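Local coordinates for protein phenolic acid decarboxylase (Sedimentibacter hydroxybenzoicus, PDB 7AE5) that catalyses the reversible, non-oxidative decarboxylation of 4-hydroxybenzoate and 3,4-dihydroxybenzoate, as an oxygen-sensitive UbiD-family enzyme using prenylated FMN and manganese, at residues Ala146-Ala151 with Tyr167-Lys172; Ile179-Met184 with Leu288-Lys293; Lys193-Asn198 with Arg268-Glu273; Pro200-Ile205 with Asp246-Leu251; Glu262-Pro267 with Lys293-Thr298. All blocks are in the same frame, centred on the assembly; numbering follows the deposited sequence.

How the contacts relate
All five contacts lie in the Rift-related, FMN-binding domain, and each reaches its curled antiparallel sheet. From the N terminus, contact 1 comes first and closes a short loop, packing side chains of strand 147-150 against the start of strand 169-173 before contact 2 opens. Contact 2 spans more than a hundred residues, joining the end of strand 176-179 to the long strand 287-299. Within its loop lies contact 3, from the end of helix 188-196 to the approach to strand 271-273, and contact 4 nests inside that, placing the loop 246-251 on strand 201-207. Contact 5 crosses contacts 2 and 3, pairing strand 259-265 with strand 287-299; it shares Lys293 with contact 2.

Contact 1: residues Ala146-Ala151 with Tyr167-Lys172; sequences ASVVTA and YRIQVK
Val148 meets the ring of Tyr167 inside the Rift-related domain, a member of the FMN-binding clan built on a curled antiparallel sheet. The two strands involved illustrate how segments can face each other without pairing: strand 147-150 takes its partners from strands 163-165 and 201-207, strand 169-173 from strands 142-143 and 176-179, and what joins the two segments is side-chain packing. Its tighter part is at the tyrosine. With chi1 at -50°, CG of Tyr167 lies beside its own backbone N, and the ring presents CD2 to the valine; Val148 CB stands 3.8 Å from Tyr167 CD2, at the ring edge and near its plane, and the two side chains cross at about a right angle. Elsewhere the packing is looser. Val148 CG2 comes within 4.4 Å of Ile169 CD1, and Ala146 CB within 4.5 Å of Ile169 CG1, buried apolar contacts; Ile203 and Ile205 of strand 201-207 also pack on Val148. The more accessible side belongs to Tyr167 and Arg168, both partly exposed and both predicted to belong to the prenylated FMN site; Arg168 turns away from strand 147-150 and forms a salt bridge with Glu273. Beyond the ring, Met184, another predicted cofactor residue, packs on Val148 and Thr150. Of the valine methyls CG1 comes nearer the ring edge, with Val148 CG1 4.0 Å from Tyr167 CD2.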
# COMPACT_ATOMS: atom_id res chain seq x y z
N ALA C 146 20.19 33.56 -25.83
CA ALA C 146 19.74 34.26 -27.03
C ALA C 146 18.23 34.13 -27.19
O ALA C 146 17.61 33.16 -26.74
CB ALA C 146 20.44 33.71 -28.27
N SER C 147 17.63 35.14 -27.83
CA SER C 147 16.22 35.12 -28.21
C SER C 147 16.16 34.94 -29.72
O SER C 147 16.54 35.83 -30.48
CB SER C 147 15.52 36.40 -27.77
OG SER C 147 15.81 36.70 -26.41
N VAL C 148 15.68 33.77 -30.15
CA VAL C 148 15.77 33.34 -31.54
C VAL C 148 14.43 33.56 -32.22
O VAL C 148 13.39 33.10 -31.73
CB VAL C 148 16.20 31.86 -31.63
CG1 VAL C 148 15.86 31.28 -32.99
CG2 VAL C 148 17.68 31.72 -31.31
N VAL C 149 14.45 34.24 -33.37
CA VAL C 149 13.25 34.71 -34.05
C VAL C 149 13.06 33.91 -35.33
O VAL C 149 13.97 33.83 -36.17
CB VAL C 149 13.34 36.21 -34.36
CG1 VAL C 149 11.96 36.77 -34.69
CG2 VAL C 149 13.96 36.96 -33.19
N THR C 150 11.87 33.32 -35.48
CA THR C 150 11.46 32.64 -36.70
C THR C 150 10.09 33.15 -37.12
O THR C 150 9.40 33.84 -36.36
CB THR C 150 11.41 31.11 -36.52
OG1 THR C 150 10.13 30.73 -35.98
CG2 THR C 150 12.51 30.63 -35.59
N ALA C 151 9.69 32.80 -38.34
CA ALA C 151 8.40 33.19 -38.90
C ALA C 151 8.19 32.42 -40.20
O ALA C 151 9.03 31.60 -40.60
CB ALA C 151 8.30 34.70 -39.14
N TYR C 167 16.90 29.17 -27.21
CA TYR C 167 17.49 27.89 -27.58
C TYR C 167 19.00 27.99 -27.43
O TYR C 167 19.59 29.02 -27.78
CB TYR C 167 17.12 27.49 -29.01
CG TYR C 167 15.63 27.58 -29.29
CD1 TYR C 167 14.75 26.69 -28.69
CD2 TYR C 167 15.12 28.57 -30.12
CE1 TYR C 167 13.39 26.78 -28.93
CE2 TYR C 167 13.76 28.66 -30.36
CZ TYR C 167 12.90 27.76 -29.77
OH TYR C 167 11.55 27.85 -30.00
N ARG C 168 19.62 26.94 -26.91
CA ARG C 168 21.06 26.95 -26.72
C ARG C 168 21.77 26.96 -28.07
O ARG C 168 21.38 26.26 -29.01
CB ARG C 168 21.50 25.76 -25.87
CG ARG C 168 21.47 24.41 -26.57
CD ARG C 168 21.49 23.29 -25.55
NE ARG C 168 21.86 22.01 -26.15
CZ ARG C 168 21.42 20.84 -25.72
NH1 ARG C 168 20.57 20.75 -24.71
NH2 ARG C 168 21.83 19.73 -26.33
N ILE C 169 22.81 27.78 -28.16
CA ILE C 169 23.51 28.04 -29.41
C ILE C 169 24.97 27.66 -29.21
O ILE C 169 25.71 28.38 -28.52
CB ILE C 169 23.38 29.51 -29.85
CG1 ILE C 169 21.91 29.87 -30.06
CG2 ILE C 169 24.18 29.77 -31.10
CD1 ILE C 169 21.26 29.14 -31.22
N GLN C 170 25.39 26.54 -29.79
CA GLN C 170 26.78 26.11 -29.72
C GLN C 170 27.55 26.73 -30.88
O GLN C 170 27.20 26.53 -32.04
CB GLN C 170 26.91 24.59 -29.76
CG GLN C 170 28.36 24.13 -29.68
CD GLN C 170 28.52 22.63 -29.78
OE1 GLN C 170 27.54 21.88 -29.71
NE2 GLN C 170 29.76 22.17 -29.94
N VAL C 171 28.61 27.46 -30.55
CA VAL C 171 29.49 28.02 -31.58
C VAL C 171 30.26 26.88 -32.22
O VAL C 171 31.02 26.17 -31.55
CB VAL C 171 30.43 29.07 -30.99
CG1 VAL C 171 31.40 29.57 -32.05
CG2 VAL C 171 29.63 30.23 -30.41
N LYS C 172 30.07 26.68 -33.53
CA LYS C 172 30.79 25.66 -34.28
C LYS C 172 31.99 26.21 -35.03
O LYS C 172 32.98 25.49 -35.20
CB LYS C 172 29.85 24.97 -35.27
CG LYS C 172 28.71 24.20 -34.61
CD LYS C 172 29.24 23.07 -33.74
CE LYS C 172 28.19 21.99 -33.53
NZ LYS C 172 28.04 21.11 -34.73

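Contact 2: residues Ile179-Met184 with Leu288-Lys293; sequences IQALAM and LQCEVK
Ile179 and Cys290 form an antiparallel hydrogen-bonded pair that joins strand 176-179 to strand 287-299 of the Rift-related sheet: Ile179 N donates to Cys290 O at 2.9 Å, while the return bond, from Cys290 N to Ile179 O at 3.3 Å, is weak. Beyond this pair the segment 179-184 parts from the long strand and folds into a type I turn from Ala181 to Met184, closed by a hydrogen bond from Met184 N to Ala181 O. CG2 of Ile179 packs on CG2 of Val292 at 3.8 Å, the two side chains crossing obliquely, and Ile203 of strand 201-207 touches both. Ala181, at the start of the turn, brings its CB to 3.7 Å from Cys290 SG. On the other side of the strand, Gln289 is bent at chi2 (-117°), which sets its CD close to Gln180; there Gln180 CG lies 3.8 Å from Gln289 OE1. Gln180 sits next to Arg168, a predicted prenylated-FMN residue, and near Glu278, the predicted proton donor. A water accepts from Leu182 N at 3.2 Å and donates to Gln289 OE1 at 2.9 Å. Ile60 of the Protein ShdD chain packs on Leu182 and Gln289, and Pro61 of that chain on Ala181. The chemistry implies a join with two characters, an apolar side formed by Ile179, Ala181, Cys290 and Val292, and a polar side where water bridges turn and strand.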
# COMPACT_ATOMS: atom_id res chain seq x y z
N ILE C 179 22.18 24.33 -33.34
CA ILE C 179 20.87 24.66 -32.77
C ILE C 179 20.02 23.40 -32.76
O ILE C 179 20.24 22.48 -33.55
CB ILE C 179 20.20 25.82 -33.55
CG1 ILE C 179 19.17 26.53 -32.68
CG2 ILE C 179 19.57 25.30 -34.84
CD1 ILE C 179 18.48 27.69 -33.37
N GLN C 180 19.04 23.36 -31.86
CA GLN C 180 18.16 22.21 -31.67
C GLN C 180 16.87 22.47 -32.44
O GLN C 180 15.95 23.11 -31.93
CB GLN C 180 17.87 21.98 -30.19
CG GLN C 180 19.05 21.48 -29.39
CD GLN C 180 18.67 21.17 -27.96
OE1 GLN C 180 18.16 22.03 -27.24
NE2 GLN C 180 18.90 19.93 -27.54
N ALA C 181 16.78 21.93 -33.66
CA ALA C 181 15.70 22.29 -34.57
C ALA C 181 14.35 21.75 -34.11
O ALA C 181 13.33 22.44 -34.22
CB ALA C 181 16.02 21.81 -35.98
N LEU C 182 14.32 20.51 -33.61
CA LEU C 182 13.05 19.94 -33.16
C LEU C 182 12.53 20.67 -31.93
O LEU C 182 11.31 20.84 -31.78
CB LEU C 182 13.21 18.45 -32.88
CG LEU C 182 12.05 17.49 -33.19
CD1 LEU C 182 12.45 16.06 -32.89
CD2 LEU C 182 10.77 17.85 -32.45
N ALA C 183 13.42 21.14 -31.06
CA ALA C 183 13.02 21.96 -29.93
C ALA C 183 12.44 23.31 -30.36
O ALA C 183 11.93 24.04 -29.51
CB ALA C 183 14.20 22.18 -28.98
N MET C 184 12.53 23.65 -31.65
CA MET C 184 11.93 24.88 -32.18
C MET C 184 10.59 24.52 -32.82
O MET C 184 10.46 24.40 -34.04
CB MET C 184 12.86 25.55 -33.18
CG MET C 184 14.33 25.46 -32.85
SD MET C 184 15.36 26.26 -34.09
CE MET C 184 14.40 27.74 -34.42
N LEU C 288 23.41 14.53 -33.22
CA LEU C 288 23.62 15.13 -34.54
C LEU C 288 22.49 16.12 -34.78
O LEU C 288 21.38 15.74 -35.15
CB LEU C 288 23.68 14.06 -35.62
CG LEU C 288 24.92 13.17 -35.63
CD1 LEU C 288 24.68 11.94 -36.49
CD2 LEU C 288 26.13 13.95 -36.13
N GLN C 289 22.77 17.40 -34.56
CA GLN C 289 21.77 18.45 -34.64
C GLN C 289 22.08 19.38 -35.81
O GLN C 289 23.03 19.18 -36.57
CB GLN C 289 21.70 19.21 -33.31
CG GLN C 289 21.70 18.30 -32.10
CD GLN C 289 20.43 18.38 -31.28
OE1 GLN C 289 19.34 18.56 -31.82
NE2 GLN C 289 20.57 18.25 -29.97
N CYS C 290 21.26 20.41 -35.94
CA CYS C 290 21.33 21.29 -37.09
C CYS C 290 22.36 22.39 -36.87
O CYS C 290 22.65 22.77 -35.74
CB CYS C 290 19.97 21.93 -37.37
SG CYS C 290 18.79 20.82 -38.15
N GLU C 291 22.89 22.91 -37.98
CA GLU C 291 23.75 24.08 -37.94
C GLU C 291 23.12 25.26 -38.67
O GLU C 291 22.31 25.10 -39.59
CB GLU C 291 25.13 23.80 -38.54
CG GLU C 291 26.04 22.93 -37.70
CD GLU C 291 27.48 22.99 -38.16
OE1 GLU C 291 27.78 23.77 -39.09
OE2 GLU C 291 28.33 22.27 -37.58
N VAL C 292 23.51 26.45 -38.23
CA VAL C 292 23.06 27.71 -38.79
C VAL C 292 24.27 28.45 -39.32
O VAL C 292 25.26 28.63 -38.59
CB VAL C 292 22.30 28.56 -37.75
CG1 VAL C 292 21.91 29.92 -38.33
CG2 VAL C 292 21.08 27.81 -37.24
N LYS C 293 24.21 28.88 -40.57
CA LYS C 293 25.20 29.80 -41.11
C LYS C 293 24.78 31.22 -40.77
O LYS C 293 23.60 31.56 -40.86
CB LYS C 293 25.36 29.64 -42.62
CG LYS C 293 26.62 30.28 -43.18
CD LYS C 293 26.75 30.04 -44.67
CE LYS C 293 28.13 29.52 -45.03
NZ LYS C 293 29.20 30.50 -44.71
O HOH W 1 16.52 19.12 -31.79

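Contact 3: residues Lys193-Asn198 with Arg268-Glu273; sequences KAEAEN and RVRTVE
Glu195, in the last turn of helix 188-196, reaches its carboxylate to the guanidinium of Arg270, tip to tip. Its two oxygens make a bidentate salt bridge: Glu195 OE1 accepts from Arg270 NH2 at 2.8 Å with its syn lone pair, and NH1 faces OE2. The groups are nearly coplanar, their planes 13° apart, and both bonds are close to straight; the 2.5 Å modelled between Arg270 NH1 and Glu195 OE2 is very short, and its exact length is doubtful. OE2 is gripped a second time, on its anti side and 28° out of the carboxylate plane, by the backbone N of Arg268 at 2.8 Å. Such double use of a carboxylate, on a side chain and on a backbone N-H, fastens the end of helix 188-196 to the loop leading into strand 271-273 of the Rift-related domain's sheet. The carbonyl of Glu195 is engaged as well: Arg268 NH1 lies above its plane and donates to O at 2.7 Å, a placement that would suit the partial negative charge of a helix end. That same NH1 also bonds to Pro64 O of the neighbouring Protein ShdD chain, while Arg270 NE bonds to Pro61 O there. Past the helix, Asn198 adopts left-handed backbone angles and brings OD1 to 3.7 Å from Arg268 CD, with its amide plane 85° from the guanidinium.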
# COMPACT_ATOMS: atom_id res chain seq x y z
N LYS C 193 10.07 20.96 -45.33
CA LYS C 193 9.94 21.47 -46.68
C LYS C 193 11.26 22.05 -47.17
O LYS C 193 11.71 21.76 -48.28
CB LYS C 193 8.83 22.52 -46.75
N ALA C 194 11.92 22.85 -46.32
CA ALA C 194 13.17 23.49 -46.71
C ALA C 194 14.24 22.45 -47.05
O ALA C 194 14.91 22.56 -48.08
CB ALA C 194 13.65 24.41 -45.59
N GLU C 195 14.40 21.44 -46.20
CA GLU C 195 15.42 20.43 -46.43
C GLU C 195 15.02 19.42 -47.51
O GLU C 195 15.90 18.76 -48.07
CB GLU C 195 15.74 19.70 -45.13
CG GLU C 195 16.36 20.60 -44.07
CD GLU C 195 16.80 19.84 -42.83
OE1 GLU C 195 15.94 19.26 -42.14
OE2 GLU C 195 18.02 19.82 -42.55
N ALA C 196 13.73 19.30 -47.81
CA ALA C 196 13.31 18.41 -48.89
C ALA C 196 13.69 18.99 -50.25
O ALA C 196 14.10 18.25 -51.16
CB ALA C 196 11.81 18.14 -48.82
N GLU C 197 13.54 20.30 -50.42
CA GLU C 197 13.93 20.97 -51.66
C GLU C 197 15.25 21.71 -51.53
O GLU C 197 15.60 22.50 -52.42
CB GLU C 197 12.82 21.93 -52.11
CG GLU C 197 12.35 22.89 -51.04
CD GLU C 197 11.07 23.61 -51.42
OE1 GLU C 197 10.64 24.50 -50.66
OE2 GLU C 197 10.51 23.30 -52.49
N ASN C 198 15.99 21.49 -50.44
CA ASN C 198 17.38 21.95 -50.30
C ASN C 198 17.46 23.48 -50.26
O ASN C 198 18.25 24.10 -50.97
CB ASN C 198 18.26 21.39 -51.41
CG ASN C 198 19.71 21.27 -51.01
OD1 ASN C 198 20.04 21.20 -49.82
ND2 ASN C 198 20.60 21.23 -52.00
N ARG C 268 19.81 19.94 -44.73
CA ARG C 268 20.39 18.59 -44.85
C ARG C 268 21.78 18.50 -44.23
O ARG C 268 22.64 17.76 -44.72
CB ARG C 268 20.43 18.13 -46.31
CG ARG C 268 19.18 18.47 -47.11
CD ARG C 268 19.21 17.83 -48.48
NE ARG C 268 19.14 16.37 -48.41
CZ ARG C 268 18.06 15.69 -48.08
NH1 ARG C 268 16.92 16.29 -47.78
NH2 ARG C 268 18.12 14.36 -48.05
N VAL C 269 22.01 19.22 -43.14
CA VAL C 269 23.29 19.19 -42.44
C VAL C 269 23.03 18.82 -40.98
O VAL C 269 22.21 19.45 -40.31
CB VAL C 269 24.02 20.54 -42.53
CG1 VAL C 269 25.23 20.56 -41.60
CG2 VAL C 269 24.44 20.81 -43.96
N ARG C 270 23.73 17.79 -40.51
CA ARG C 270 23.63 17.34 -39.13
C ARG C 270 25.04 17.12 -38.59
O ARG C 270 25.81 16.35 -39.17
CB ARG C 270 22.81 16.05 -39.03
CG ARG C 270 21.40 16.18 -39.57
CD ARG C 270 20.55 17.12 -38.72
NE ARG C 270 19.14 17.02 -39.08
CZ ARG C 270 18.56 17.75 -40.03
NH1 ARG C 270 19.24 18.66 -40.71
NH2 ARG C 270 17.28 17.56 -40.30
N THR C 271 25.37 17.81 -37.51
CA THR C 271 26.70 17.72 -36.91
C THR C 271 26.55 17.58 -35.40
O THR C 271 25.53 17.95 -34.81
CB THR C 271 27.57 18.94 -37.24
OG1 THR C 271 26.92 20.13 -36.79
CG2 THR C 271 27.81 19.03 -38.74
N VAL C 272 27.61 17.05 -34.77
CA VAL C 272 27.61 16.76 -33.35
C VAL C 272 27.45 18.04 -32.54
O VAL C 272 28.34 18.89 -32.51
CB VAL C 272 28.89 16.02 -32.94
CG1 VAL C 272 28.78 15.50 -31.52
CG2 VAL C 272 29.16 14.87 -33.90
N GLU C 273 26.30 18.18 -31.87
CA GLU C 273 26.04 19.28 -30.95
C GLU C 273 25.96 18.74 -29.54
O GLU C 273 25.37 17.68 -29.30
CB GLU C 273 24.75 20.01 -31.32
CG GLU C 273 24.51 21.29 -30.54
CD GLU C 273 23.72 21.07 -29.26
OE1 GLU C 273 23.21 19.95 -29.05
OE2 GLU C 273 23.60 22.03 -28.46

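Contact 4: residues Pro200-Ile205 with Asp246-Leu251; sequences PLPIAI and DLYDHL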
# COMPACT_ATOMS: atom_id res chain seq x y z
N PRO C 200 17.68 27.09 -47.67
CA PRO C 200 17.92 27.62 -46.33
C PRO C 200 16.62 28.00 -45.63
O PRO C 200 15.58 28.18 -46.26
CB PRO C 200 18.80 28.85 -46.58
CG PRO C 200 19.47 28.58 -47.89
CD PRO C 200 18.48 27.78 -48.70
N LEU C 201 16.70 28.13 -44.32
CA LEU C 201 15.58 28.60 -43.50
C LEU C 201 16.08 29.75 -42.63
O LEU C 201 16.88 29.52 -41.70
CB LEU C 201 15.01 27.48 -42.63
CG LEU C 201 13.50 27.52 -42.36
CD1 LEU C 201 13.06 26.24 -41.69
CD2 LEU C 201 13.11 28.72 -41.51
N PRO C 202 15.62 30.98 -42.87
CA PRO C 202 16.21 32.13 -42.19
C PRO C 202 15.75 32.26 -40.75
O PRO C 202 14.57 32.05 -40.43
CB PRO C 202 15.73 33.33 -43.03
CG PRO C 202 14.65 32.79 -43.96
CD PRO C 202 14.44 31.34 -43.67
N ILE C 203 16.70 32.60 -39.88
CA ILE C 203 16.42 32.92 -38.48
C ILE C 203 17.24 34.14 -38.09
O ILE C 203 18.21 34.50 -38.76
CB ILE C 203 16.72 31.75 -37.51
CG1 ILE C 203 18.21 31.69 -37.17
CG2 ILE C 203 16.24 30.42 -38.07
CD1 ILE C 203 18.54 30.70 -36.08
N ALA C 204 16.84 34.77 -36.99
CA ALA C 204 17.58 35.85 -36.38
C ALA C 204 17.85 35.51 -34.92
O ALA C 204 16.96 35.04 -34.21
CB ALA C 204 16.83 37.18 -36.47
N ILE C 205 19.09 35.74 -34.48
CA ILE C 205 19.53 35.40 -33.13
C ILE C 205 19.92 36.70 -32.45
O ILE C 205 20.94 37.31 -32.80
CB ILE C 205 20.69 34.40 -33.14
CG1 ILE C 205 20.29 33.11 -33.84
CG2 ILE C 205 21.16 34.11 -31.73
CD1 ILE C 205 21.46 32.23 -34.21
N ASP C 246 17.88 42.93 -41.43
CA ASP C 246 18.51 43.51 -42.61
C ASP C 246 18.27 42.66 -43.85
O ASP C 246 17.92 43.18 -44.92
CB ASP C 246 20.01 43.70 -42.37
CG ASP C 246 20.36 45.13 -42.01
OD1 ASP C 246 19.44 45.96 -41.86
OD2 ASP C 246 21.57 45.42 -41.86
N LEU C 247 18.44 41.35 -43.73
CA LEU C 247 18.40 40.47 -44.89
C LEU C 247 17.05 39.82 -45.13
O LEU C 247 16.79 39.35 -46.24
CB LEU C 247 19.46 39.36 -44.75
CG LEU C 247 20.88 39.81 -44.42
CD1 LEU C 247 21.76 38.60 -44.16
CD2 LEU C 247 21.44 40.65 -45.54
N TYR C 248 16.18 39.79 -44.12
CA TYR C 248 14.94 39.02 -44.20
C TYR C 248 13.77 39.91 -43.83
O TYR C 248 13.74 40.50 -42.74
CB TYR C 248 15.03 37.79 -43.28
CG TYR C 248 16.21 36.91 -43.62
CD1 TYR C 248 16.32 36.32 -44.88
CD2 TYR C 248 17.24 36.69 -42.71
CE1 TYR C 248 17.41 35.53 -45.21
CE2 TYR C 248 18.32 35.90 -43.03
CZ TYR C 248 18.40 35.32 -44.28
OH TYR C 248 19.48 34.53 -44.60
N ASP C 249 12.79 40.00 -44.73
CA ASP C 249 11.68 40.93 -44.56
C ASP C 249 10.71 40.46 -43.49
O ASP C 249 10.15 41.28 -42.74
CB ASP C 249 10.95 41.11 -45.89
CG ASP C 249 11.82 41.75 -46.96
OD1 ASP C 249 12.93 42.22 -46.62
OD2 ASP C 249 11.40 41.78 -48.14
N HIS C 250 10.50 39.15 -43.39
CA HIS C 250 9.51 38.58 -42.47
C HIS C 250 10.01 38.47 -41.04
O HIS C 250 9.23 38.09 -40.16
CB HIS C 250 9.08 37.19 -42.95
CG HIS C 250 10.20 36.22 -43.12
ND1 HIS C 250 11.48 36.61 -43.47
CD2 HIS C 250 10.25 34.88 -42.95
CE1 HIS C 250 12.26 35.54 -43.53
NE2 HIS C 250 11.54 34.48 -43.22
N LEU C 251 11.28 38.77 -40.77
CA LEU C 251 11.87 38.63 -39.45
C LEU C 251 12.10 39.99 -38.82
O LEU C 251 12.71 40.87 -39.45
CB LEU C 251 13.18 37.85 -39.52
CG LEU C 251 13.03 36.37 -39.91
CD1 LEU C 251 14.38 35.67 -39.89
CD2 LEU C 251 12.04 35.68 -38.98
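Pro202 sets its ring against two aromatic side chains, Tyr248 and His250, and the contact can be read by following that proline outward. Its CB stands almost exactly over the centre of the Tyr248 ring, 3.3 Å from the centroid and 4° off the ring normal, a close CH-pi contact that touches every ring carbon about equally. The tyrosine is thereby sandwiched, for CB of Leu247 lies over the centre of the opposite face. One atom further on, Pro202 CG comes down at the edge of the His250 imidazole, in its plane, 3.6 Å from NE2. The histidine crosses the proline at about a right angle. NE2 is buried here without a polar partner in the model, next to the proline methylene. Alongside the backbone that follows, Leu251 brings one methyl: CD1 is 3.7 Å from Pro202 O and 3.7 Å from Ile203 CA, extending the apolar contact along the strand towards Ala204 CB. The hydroxyl of Tyr248 makes a weak hydrogen bond to Asp295 OD2. In the fold, the loop 246-251, which links strands 241-244 and 252-254, lies on one side of strand 201-207; Leu201, whose side chain starts in the other direction, packs on helix 188-196, and the strand itself runs between strands 147-150 and 259-265.

Contact 5: residues Glu262-Pro267 with Lys293-Thr298; sequences EGHIIP and KIDRIT
A chi1 of 64° turns CG of His264 between its backbone N and carbonyl carbon, and one of -59° sets CG of Asp295 beside its own N; the two side chains then meet across the strands. Asp295 OD2 accepts from His264 ND1 at 2.7 Å with its syn lone pair, the oxygen tilted 23° out of the imidazole plane. Lys293 lies alongside the ring and points the same way, its CB over one face at 4.0 Å from the ring centroid of His264 in a CH-pi contact; its NZ goes on to a salt bridge with Asp175. Beneath these side chains the antiparallel strands 259-265 and 287-299 of the Rift-related domain's curled sheet are disturbed by a classic beta bulge. Asp295 and Arg296 both face Glu262, and Glu262 O accepts two bonds, from Asp295 N at 2.8 Å and Arg296 N at 3.0 Å. The bulge shifts the register by one before Gly263 pairs with Ile294, and at the glycine Gly263 CA comes 3.1 Å from Lys293 O in a CA-H...O contact. Regular pairing resumes where His264 and Lys293 exchange backbone bonds. The Glu262 carboxylate is taken by the backbone N atoms of Asp246 and Leu247, tying the loop 246-251 to the sheet. For the histidine, the chemistry implies an ND1 that carries its proton toward a carboxylate, whose negative charge would probably make the ring more basic.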
# COMPACT_ATOMS: atom_id res chain seq x y z
N GLU C 262 21.91 37.45 -37.99
CA GLU C 262 21.02 37.07 -39.08
C GLU C 262 21.66 35.94 -39.88
O GLU C 262 22.82 36.04 -40.30
CB GLU C 262 20.72 38.27 -39.98
CG GLU C 262 20.10 39.44 -39.24
CD GLU C 262 19.81 40.62 -40.14
OE1 GLU C 262 19.73 40.43 -41.37
OE2 GLU C 262 19.67 41.75 -39.62
N GLY C 263 20.91 34.87 -40.07
CA GLY C 263 21.44 33.73 -40.78
C GLY C 263 20.35 32.77 -41.20
O GLY C 263 19.17 33.14 -41.28
N HIS C 264 20.74 31.52 -41.44
CA HIS C 264 19.81 30.52 -41.92
C HIS C 264 20.26 29.14 -41.49
O HIS C 264 21.46 28.86 -41.38
CB HIS C 264 19.68 30.56 -43.45
CG HIS C 264 20.94 30.22 -44.18
ND1 HIS C 264 21.80 31.18 -44.67
CD2 HIS C 264 21.50 29.03 -44.50
CE1 HIS C 264 22.83 30.60 -45.26
NE2 HIS C 264 22.67 29.29 -45.17
N ILE C 265 19.28 28.27 -41.25
CA ILE C 265 19.57 26.85 -41.06
C ILE C 265 20.04 26.26 -42.38
O ILE C 265 19.41 26.44 -43.43
CB ILE C 265 18.33 26.11 -40.54
CG1 ILE C 265 17.70 26.87 -39.37
CG2 ILE C 265 18.69 24.69 -40.14
CD1 ILE C 265 16.76 26.03 -38.52
N ILE C 266 21.17 25.56 -42.34
CA ILE C 266 21.75 24.96 -43.54
C ILE C 266 21.02 23.64 -43.80
O ILE C 266 21.06 22.74 -42.95
CB ILE C 266 23.26 24.76 -43.38
CG1 ILE C 266 23.88 25.97 -42.68
CG2 ILE C 266 23.91 24.54 -44.74
CD1 ILE C 266 25.35 25.81 -42.35
N PRO C 267 20.36 23.49 -44.95
CA PRO C 267 19.53 22.29 -45.16
C PRO C 267 20.37 21.03 -45.27
O PRO C 267 21.48 21.03 -45.81
CB PRO C 267 18.81 22.60 -46.49
CG PRO C 267 19.66 23.63 -47.16
CD PRO C 267 20.25 24.45 -46.05
N LYS C 293 24.21 28.88 -40.57
CA LYS C 293 25.20 29.80 -41.11
C LYS C 293 24.78 31.22 -40.77
O LYS C 293 23.60 31.56 -40.86
CB LYS C 293 25.36 29.64 -42.62
CG LYS C 293 26.62 30.28 -43.18
CD LYS C 293 26.75 30.04 -44.67
CE LYS C 293 28.13 29.52 -45.03
NZ LYS C 293 29.20 30.50 -44.71
N ILE C 294 25.75 32.03 -40.36
CA ILE C 294 25.49 33.40 -39.95
C ILE C 294 25.88 34.31 -41.11
O ILE C 294 27.06 34.43 -41.44
CB ILE C 294 26.24 33.76 -38.66
CG1 ILE C 294 25.50 33.17 -37.46
CG2 ILE C 294 26.38 35.26 -38.50
CD1 ILE C 294 26.22 33.34 -36.15
N ASP C 295 24.88 34.91 -41.75
CA ASP C 295 25.09 35.69 -42.96
C ASP C 295 25.40 37.16 -42.69
O ASP C 295 26.07 37.80 -43.51
CB ASP C 295 23.86 35.60 -43.87
CG ASP C 295 23.54 34.17 -44.28
OD1 ASP C 295 24.34 33.57 -45.03
OD2 ASP C 295 22.49 33.65 -43.85
N ARG C 296 24.93 37.70 -41.57
CA ARG C 296 25.21 39.09 -41.24
C ARG C 296 25.08 39.29 -39.74
O ARG C 296 24.24 38.66 -39.08
CB ARG C 296 24.27 40.05 -41.99
CG ARG C 296 24.58 41.52 -41.74
CD ARG C 296 23.43 42.41 -42.20
NE ARG C 296 23.41 42.57 -43.64
CZ ARG C 296 23.41 43.74 -44.27
NH1 ARG C 296 23.43 44.88 -43.60
NH2 ARG C 296 23.38 43.77 -45.60
N ILE C 297 25.92 40.17 -39.20
CA ILE C 297 25.88 40.57 -37.80
C ILE C 297 25.62 42.07 -37.74
O ILE C 297 26.31 42.85 -38.41
CB ILE C 297 27.19 40.23 -37.07
CG1 ILE C 297 27.32 38.72 -36.88
CG2 ILE C 297 27.26 40.94 -35.72
CD1 ILE C 297 28.67 38.29 -36.34
N THR C 298 24.62 42.46 -36.96
CA THR C 298 24.35 43.86 -36.65
C THR C 298 24.39 44.04 -35.14
O THR C 298 23.74 43.28 -34.41
CB THR C 298 22.99 44.31 -37.21
OG1 THR C 298 21.96 43.97 -36.29
CG2 THR C 298 22.72 43.65 -38.55